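Long-range contact in geranyltranstransferase (Agrobacterium tumefaciens, PDB 2H8O), which probably condenses geranyl diphosphate with isopentenyl diphosphate to make farnesyl diphosphate, the all-trans C15 isoprenoid precursor: residues A224-I236 with R244-F258. Numbering follows the deposited sequence.
Sequences ALLRFACEAGAII and RQRLRLFGEKIGLSF
Glu231 spans two arginines of the facing helix, giving one carboxylate oxygen to each. Glu231 OE1 offers the syn lone pair to Arg248 NH1 at 2.8 Å, and the oxygen lies in the donor's guanidinium plane. Glu231 OE2 is approached on the anti side, somewhat out of the carboxylate plane, by Arg244 NE at 2.7 Å, along a nearly straight N-H...O path (168°); the second bond to OE2, from Arg244 NH2, is weak. Ile235 CD1 lies over the centre of the Arg244 guanidinium, 3.6 Å from Arg244 CZ, so that group has a methyl on one face and a carboxylate at its edge. Arg227 and Arg248 run side by side with their guanidinium planes 22° apart, and Arg227 CD covers the centre of the Arg248 face. Two donors, Arg227 NE and Arg248 NH1, therefore come within 3.4 Å; Glu231 and Asp65 of the second subunit, which also pairs with Arg248 NH1, probably offset the charge. A water joins Arg227 NH1 to Glu252 OE2.

These helices, 211-237 and 241-267, are sequential in the all-helical prenyltransferase fold and form an antiparallel hairpin, their segment axes 7.3 Å apart at closest approach. Such proximity is possible at Gly251, which, having no side chain, lets its CA come 3.9 Å from Arg227 CA. Cys230 SG, beside its backbone N (chi1 -67°), reaches the edge of the Phe250 ring, 3.8 Å from Phe250 CD2. Toward the far end, Leu226 CD1 sits over the Phe258 face in a CH-pi contact.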
loop_
_atom_site.group_PDB
_atom_site.type_symbol
_atom_site.label_atom_id
_atom_site.label_comp_id
_atom_site.label_asym_id
_atom_site.label_seq_id
_atom_site.Cartn_x
_atom_site.Cartn_y
_atom_site.Cartn_z
ATOM N N ALA A 224 12.620 -9.583 5.376
ATOM C CA ALA A 224 12.622 -8.622 4.270
ATOM C C ALA A 224 12.530 -7.166 4.773
ATOM O O ALA A 224 13.229 -6.301 4.267
ATOM C CB ALA A 224 11.500 -8.925 3.264
ATOM N N LEU A 225 11.700 -6.908 5.779
ATOM C CA LEU A 225 11.576 -5.542 6.324
ATOM C C LEU A 225 12.857 -5.098 7.026
ATOM O O LEU A 225 13.184 -3.923 7.008
ATOM C CB LEU A 225 10.404 -5.377 7.304
ATOM C CG LEU A 225 9.013 -5.465 6.698
ATOM C CD1 LEU A 225 8.022 -4.798 7.637
ATOM C CD2 LEU A 225 8.929 -4.811 5.320
ATOM N N LEU A 226 13.558 -6.046 7.649
ATOM C CA LEU A 226 14.837 -5.738 8.343
ATOM C C LEU A 226 15.966 -5.484 7.332
ATOM O O LEU A 226 16.771 -4.568 7.500
ATOM C CB LEU A 226 15.168 -6.819 9.378
ATOM C CG LEU A 226 14.175 -6.909 10.549
ATOM C CD1 LEU A 226 14.322 -8.263 11.273
ATOM C CD2 LEU A 226 14.331 -5.712 11.515
ATOM N N ARG A 227 15.999 -6.272 6.264
ATOM C CA ARG A 227 16.857 -6.026 5.114
ATOM C C ARG A 227 16.624 -4.626 4.534
ATOM O O ARG A 227 17.557 -3.836 4.359
ATOM C CB ARG A 227 16.606 -7.121 4.055
ATOM C CG ARG A 227 17.394 -6.962 2.774
ATOM C CD ARG A 227 16.826 -7.879 1.676
ATOM N NE ARG A 227 15.599 -7.322 1.102
ATOM C CZ ARG A 227 14.577 -8.017 0.611
ATOM N NH1 ARG A 227 14.556 -9.345 0.662
ATOM N NH2 ARG A 227 13.535 -7.364 0.107
ATOM N N PHE A 228 15.360 -4.329 4.253
ATOM C CA PHE A 228 14.978 -3.037 3.731
ATOM C C PHE A 228 15.435 -1.916 4.686
ATOM O O PHE A 228 15.940 -0.886 4.236
ATOM C CB PHE A 228 13.464 -2.945 3.519
ATOM C CG PHE A 228 12.998 -1.541 3.256
ATOM C CD1 PHE A 228 13.010 -1.009 1.973
ATOM C CD2 PHE A 228 12.603 -0.730 4.301
ATOM C CE1 PHE A 228 12.635 0.306 1.752
ATOM C CE2 PHE A 228 12.228 0.595 4.088
ATOM C CZ PHE A 228 12.242 1.114 2.820
ATOM N N ALA A 229 15.233 -2.087 5.990
ATOM C CA ALA A 229 15.556 -1.013 6.942
ATOM C C ALA A 229 17.008 -0.564 6.816
ATOM O O ALA A 229 17.322 0.612 6.860
ATOM C CB ALA A 229 15.288 -1.475 8.361
ATOM N N CYS A 230 17.888 -1.532 6.652
ATOM C CA CYS A 230 19.323 -1.268 6.559
ATOM C C CYS A 230 19.718 -0.776 5.186
ATOM O O CYS A 230 20.473 0.169 5.057
ATOM C CB CYS A 230 20.086 -2.524 6.902
ATOM S SG CYS A 230 19.871 -2.998 8.652
ATOM N N GLU A 231 19.198 -1.429 4.153
ATOM C CA GLU A 231 19.483 -1.014 2.780
ATOM C C GLU A 231 18.986 0.402 2.499
ATOM O O GLU A 231 19.610 1.155 1.751
ATOM C CB GLU A 231 18.926 -2.033 1.764
ATOM C CG GLU A 231 19.342 -1.756 0.310
ATOM C CD GLU A 231 18.812 -2.762 -0.681
ATOM O OE1 GLU A 231 18.126 -3.705 -0.263
ATOM O OE2 GLU A 231 19.117 -2.623 -1.886
ATOM N N ALA A 232 17.861 0.767 3.120
ATOM C CA ALA A 232 17.287 2.102 2.959
ATOM C C ALA A 232 18.258 3.221 3.303
ATOM O O ALA A 232 18.214 4.288 2.690
ATOM C CB ALA A 232 16.022 2.241 3.797
ATOM N N GLY A 233 19.112 3.003 4.298
ATOM C CA GLY A 233 20.077 4.025 4.674
ATOM C C GLY A 233 21.011 4.371 3.529
ATOM O O GLY A 233 21.313 5.549 3.280
ATOM N N ALA A 234 21.481 3.334 2.830
ATOM C CA ALA A 234 22.316 3.499 1.644
ATOM C C ALA A 234 21.561 4.200 0.512
ATOM O O ALA A 234 22.106 5.088 -0.145
ATOM C CB ALA A 234 22.847 2.150 1.177
ATOM N N ILE A 235 20.299 3.835 0.293
ATOM C CA ILE A 235 19.500 4.508 -0.735
ATOM C C ILE A 235 19.317 6.002 -0.401
ATOM O O ILE A 235 19.500 6.888 -1.249
ATOM C CB ILE A 235 18.124 3.834 -0.906
ATOM C CG1 ILE A 235 18.312 2.410 -1.406
ATOM C CG2 ILE A 235 17.265 4.638 -1.872
ATOM C CD1 ILE A 235 17.019 1.657 -1.484
ATOM N N ILE A 236 18.979 6.282 0.848
ATOM C CA ILE A 236 18.776 7.650 1.319
ATOM C C ILE A 236 20.085 8.457 1.225
ATOM O O ILE A 236 20.066 9.622 0.875
ATOM C CB ILE A 236 18.279 7.630 2.771
ATOM C CG1 ILE A 236 16.832 7.085 2.837
ATOM C CG2 ILE A 236 18.397 9.033 3.413
ATOM C CD1 ILE A 236 16.378 6.653 4.253
ATOM N N ARG A 244 25.522 0.062 -0.920
ATOM C CA ARG A 244 24.131 -0.379 -0.824
ATOM C C ARG A 244 24.060 -1.902 -0.622
ATOM O O ARG A 244 23.342 -2.376 0.246
ATOM C CB ARG A 244 23.346 0.062 -2.050
ATOM C CG ARG A 244 21.911 -0.383 -2.035
ATOM C CD ARG A 244 21.111 0.278 -3.111
ATOM N NE ARG A 244 19.805 -0.369 -3.243
ATOM C CZ ARG A 244 18.878 -0.007 -4.122
ATOM N NH1 ARG A 244 19.071 1.027 -4.939
ATOM N NH2 ARG A 244 17.737 -0.692 -4.179
ATOM N N GLN A 245 24.815 -2.671 -1.411
ATOM C CA GLN A 245 24.873 -4.123 -1.213
ATOM C C GLN A 245 25.370 -4.499 0.172
ATOM O O GLN A 245 24.857 -5.432 0.767
ATOM C CB GLN A 245 25.746 -4.840 -2.278
ATOM C CG GLN A 245 25.084 -4.990 -3.604
ATOM C CD GLN A 245 23.709 -5.587 -3.483
ATOM O OE1 GLN A 245 23.543 -6.651 -2.907
ATOM N NE2 GLN A 245 22.693 -4.851 -3.946
ATOM N N ARG A 246 26.395 -3.805 0.659
ATOM C CA ARG A 246 26.960 -4.063 1.983
ATOM C C ARG A 246 25.865 -3.907 3.054
ATOM O O ARG A 246 25.696 -4.778 3.924
ATOM C CB ARG A 246 28.120 -3.109 2.268
ATOM C CG ARG A 246 28.789 -3.312 3.620
ATOM C CD ARG A 246 30.114 -2.538 3.737
ATOM N NE ARG A 246 31.056 -2.994 2.696
ATOM C CZ ARG A 246 31.860 -4.063 2.775
ATOM N NH1 ARG A 246 31.936 -4.811 3.874
ATOM N NH2 ARG A 246 32.635 -4.381 1.742
ATOM N N LEU A 247 25.132 -2.802 2.993
ATOM C CA LEU A 247 24.081 -2.567 4.000
ATOM C C LEU A 247 22.917 -3.548 3.867
ATOM O O LEU A 247 22.377 -3.996 4.879
ATOM C CB LEU A 247 23.621 -1.102 4.018
ATOM C CG LEU A 247 24.384 -0.198 4.997
ATOM C CD1 LEU A 247 24.073 -0.571 6.444
ATOM C CD2 LEU A 247 25.894 -0.237 4.766
ATOM N N ARG A 248 22.548 -3.895 2.639
ATOM C CA ARG A 248 21.591 -4.988 2.395
ATOM C C ARG A 248 22.032 -6.310 3.072
ATOM O O ARG A 248 21.263 -6.987 3.845
ATOM C CB ARG A 248 21.384 -5.160 0.880
ATOM C CG ARG A 248 20.321 -6.160 0.495
ATOM C CD ARG A 248 20.342 -6.397 -1.011
ATOM N NE ARG A 248 19.469 -7.483 -1.443
ATOM C CZ ARG A 248 18.162 -7.377 -1.649
ATOM N NH1 ARG A 248 17.544 -6.222 -1.457
ATOM N NH2 ARG A 248 17.461 -8.440 -2.057
ATOM N N LEU A 249 23.263 -6.703 2.808
ATOM C CA LEU A 249 23.770 -7.921 3.402
ATOM C C LEU A 249 23.744 -7.843 4.924
ATOM O O LEU A 249 23.372 -8.814 5.598
ATOM C CB LEU A 249 25.190 -8.211 2.915
ATOM C CG LEU A 249 25.509 -8.714 1.532
ATOM C CD1 LEU A 249 26.982 -9.086 1.543
ATOM C CD2 LEU A 249 24.669 -9.920 1.150
ATOM N N PHE A 250 24.142 -6.699 5.470
ATOM C CA PHE A 250 24.083 -6.487 6.918
ATOM C C PHE A 250 22.639 -6.693 7.409
ATOM O O PHE A 250 22.388 -7.372 8.411
ATOM C CB PHE A 250 24.586 -5.089 7.289
ATOM C CG PHE A 250 24.523 -4.803 8.759
ATOM C CD1 PHE A 250 25.513 -5.252 9.628
ATOM C CD2 PHE A 250 23.458 -4.102 9.291
ATOM C CE1 PHE A 250 25.433 -4.978 10.993
ATOM C CE2 PHE A 250 23.372 -3.849 10.647
ATOM C CZ PHE A 250 24.358 -4.280 11.493
ATOM N N GLY A 251 21.686 -6.125 6.678
ATOM C CA GLY A 251 20.274 -6.254 7.026
ATOM C C GLY A 251 19.795 -7.693 6.980
ATOM O O GLY A 251 19.032 -8.134 7.826
ATOM N N GLU A 252 20.271 -8.438 5.981
ATOM C CA GLU A 252 19.991 -9.882 5.923
ATOM C C GLU A 252 20.525 -10.614 7.174
ATOM O O GLU A 252 19.822 -11.428 7.760
ATOM C CB GLU A 252 20.508 -10.487 4.601
ATOM C CG GLU A 252 19.738 -9.950 3.397
ATOM C CD GLU A 252 20.176 -10.499 2.055
ATOM O OE1 GLU A 252 21.296 -11.029 1.962
ATOM O OE2 GLU A 252 19.364 -10.429 1.090
ATOM N N LYS A 253 21.746 -10.309 7.623
ATOM C CA LYS A 253 22.276 -10.952 8.844
ATOM C C LYS A 253 21.476 -10.564 10.100
ATOM O O LYS A 253 21.199 -11.402 10.972
ATOM C CB LYS A 253 23.771 -10.635 9.022
ATOM C CG LYS A 253 24.673 -11.123 7.883
ATOM C CD LYS A 253 24.695 -12.662 7.786
ATOM C CE LYS A 253 25.335 -13.187 6.506
ATOM N NZ LYS A 253 24.923 -14.614 6.248
ATOM N N ILE A 254 21.064 -9.301 10.197
ATOM C CA ILE A 254 20.195 -8.857 11.299
ATOM C C ILE A 254 18.912 -9.688 11.319
ATOM O O ILE A 254 18.496 -10.167 12.357
ATOM C CB ILE A 254 19.808 -7.351 11.177
ATOM C CG1 ILE A 254 21.004 -6.448 11.451
ATOM C CG2 ILE A 254 18.650 -7.002 12.149
ATOM C CD1 ILE A 254 21.398 -6.341 12.932
ATOM N N GLY A 255 18.294 -9.870 10.161
ATOM C CA GLY A 255 17.022 -10.580 10.087
ATOM C C GLY A 255 17.169 -12.051 10.417
ATOM O O GLY A 255 16.328 -12.607 11.097
ATOM N N LEU A 256 18.235 -12.671 9.922
ATOM C CA LEU A 256 18.549 -14.062 10.246
ATOM C C LEU A 256 18.712 -14.205 11.775
ATOM O O LEU A 256 18.176 -15.140 12.383
ATOM C CB LEU A 256 19.811 -14.525 9.503
ATOM C CG LEU A 256 19.709 -14.659 7.969
ATOM C CD1 LEU A 256 21.092 -14.814 7.278
ATOM C CD2 LEU A 256 18.817 -15.824 7.642
ATOM N N SER A 257 19.438 -13.273 12.390
ATOM C CA SER A 257 19.659 -13.324 13.825
ATOM C C SER A 257 18.369 -13.059 14.611
ATOM O O SER A 257 18.102 -13.715 15.626
ATOM C CB SER A 257 20.739 -12.315 14.236
ATOM O OG SER A 257 22.009 -12.713 13.730
ATOM N N PHE A 258 17.592 -12.095 14.137
ATOM C CA PHE A 258 16.311 -11.738 14.755
ATOM C C PHE A 258 15.395 -12.952 14.851
ATOM O O PHE A 258 14.828 -13.234 15.901
ATOM C CB PHE A 258 15.675 -10.613 13.944
ATOM C CG PHE A 258 14.322 -10.162 14.438
ATOM C CD1 PHE A 258 14.206 -9.049 15.259
ATOM C CD2 PHE A 258 13.173 -10.834 14.043
ATOM C CE1 PHE A 258 12.965 -8.623 15.694
ATOM C CE2 PHE A 258 11.938 -10.423 14.468
ATOM C CZ PHE A 258 11.823 -9.319 15.296
HETATM O O HOH W 1 16.556 -11.676 1.626
#